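PDB 5FC9: blue (Type 1) copper domain protein from Nitrosopumilus maritimus, which carries a mononuclear type 1 copper centre with an open binding site, is linked to NO oxidation, and probably transfers electrons. Local coordinates for the interface of chains A and B. Residues are numbered along the deposited sequence; one frame, centred on the assembly and turned at random. Chains: chain A/B, Blue (Type 1) copper domain protein.

The interface of chains A and B. Residues chain A 18, 22; chain B 47, 49-51, 79, 89.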
# COMPACT_ATOMS: atom_id res chain seq x y z
N PHE A 18 -1.32 -8.48 10.30
CA PHE A 18 -1.32 -9.80 9.69
C PHE A 18 -1.65 -10.89 10.72
O PHE A 18 -1.64 -10.64 11.93
CB PHE A 18 0.02 -10.09 8.99
CG PHE A 18 1.25 -9.68 9.78
CD1 PHE A 18 1.52 -10.24 11.01
CD2 PHE A 18 2.16 -8.77 9.24
CE1 PHE A 18 2.65 -9.86 11.72
CE2 PHE A 18 3.29 -8.41 9.94
CZ PHE A 18 3.53 -8.95 11.18
N LEU A 22 2.18 -15.58 11.61
CA LEU A 22 2.04 -15.57 10.17
C LEU A 22 2.43 -16.93 9.56
O LEU A 22 1.93 -17.31 8.51
CB LEU A 22 2.88 -14.44 9.58
CG LEU A 22 2.64 -14.07 8.12
CD1 LEU A 22 1.18 -13.74 7.90
CD2 LEU A 22 3.53 -12.89 7.78
N ILE B 47 11.17 -6.13 9.38
CA ILE B 47 10.17 -5.60 10.31
C ILE B 47 10.10 -6.49 11.55
O ILE B 47 10.54 -7.63 11.50
CB ILE B 47 8.77 -5.49 9.65
CG1 ILE B 47 8.20 -6.88 9.35
CG2 ILE B 47 8.87 -4.64 8.39
CD1 ILE B 47 6.93 -6.83 8.50
N VAL B 49 8.24 -8.41 15.03
CA VAL B 49 7.24 -9.47 15.07
C VAL B 49 5.83 -8.94 14.78
O VAL B 49 5.00 -9.68 14.24
CB VAL B 49 7.27 -10.21 16.44
CG1 VAL B 49 6.79 -9.30 17.56
CG2 VAL B 49 6.45 -11.48 16.38
N ASN B 50 5.59 -7.67 15.09
CA ASN B 50 4.28 -7.06 14.89
C ASN B 50 4.15 -6.30 13.57
O ASN B 50 3.07 -5.81 13.23
CB ASN B 50 3.96 -6.11 16.05
CG ASN B 50 3.99 -6.81 17.40
OD1 ASN B 50 4.68 -6.38 18.32
ND2 ASN B 50 3.23 -7.89 17.51
N GLY B 51 5.25 -6.20 12.83
CA GLY B 51 5.20 -5.61 11.50
C GLY B 51 5.64 -4.15 11.41
O GLY B 51 5.36 -3.47 10.42
N LYS B 79 10.71 -11.38 9.88
CA LYS B 79 9.75 -10.88 8.91
C LYS B 79 10.34 -9.70 8.15
O LYS B 79 11.29 -9.05 8.60
CB LYS B 79 8.44 -10.47 9.60
CG LYS B 79 7.68 -11.63 10.26
CD LYS B 79 6.34 -11.15 10.81
CE LYS B 79 5.78 -12.12 11.86
NZ LYS B 79 5.49 -13.44 11.24
N VAL B 89 4.31 -8.96 2.87
CA VAL B 89 5.11 -9.39 4.01
C VAL B 89 5.60 -10.82 3.80
O VAL B 89 4.82 -11.70 3.45
CB VAL B 89 4.30 -9.30 5.33
CG1 VAL B 89 3.90 -7.87 5.61
CG2 VAL B 89 3.05 -10.17 5.29
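A:Phe18 reaches across the interface and packs its ring against chain B, between the aliphatic chain of B:Lys79 and the turn holding B:Val49 and B:Gly51, with B:Ile47 and B:Val89 farther out. The ring leads with its far end. CZ lies 3.6 Å from B:Lys79 CD, and the lysine methylenes pass off one side of the ring plane, so it is the hydrocarbon part of the lysine that packs here. B:Gly51 comes in obliquely from the other side of that plane, its CA 3.7 Å from A:Phe18 CE2. The outer end of the ring is therefore held between lysine methylenes and glycine main chain. In the plane itself, the backbone carbonyl oxygen of B:Val49 meets the ring edge, 3.4 Å from A:Phe18 CE1, where it probably benefits from the slightly positive C-H rim. A:Phe18 holds CG between its backbone N and carbonyl carbon (chi1 43°), which points the ring out of its loop towards chain B. With an alanine here, the space between the B:Lys79 methylenes and B:Gly51 would probably lose its filling, and the B:Val49 carbonyl its aromatic edge.

A:Leu22 flanks the phenylalanine and meets the rest of the lysine. B:Lys79 runs extended as far as CE and then bends at its last torsion (chi4 -64°), bringing the amino nitrogen NZ to 3.2 Å from A:Leu22 CB. One branch of the leucine, CD2, touches the CG2 methyl of B:Val89 at 3.7 Å, while the other valine methyl, CG1, lies 4.1 Å from A:Phe18 CD2. B:Val89 thus touches both chain A side chains.

The chain A residues belong to the loop preceding strand 23-26 of this cupredoxin domain, the C-terminal part of a longer protein; they meet strand 76-81, the turn after strand 45-47 and the chain leading into the final strand, at B:Val89, in chain B. Two-fold symmetry repeats the patch with the chains exchanged, though the structure alone does not show whether this pairing forms in the cell.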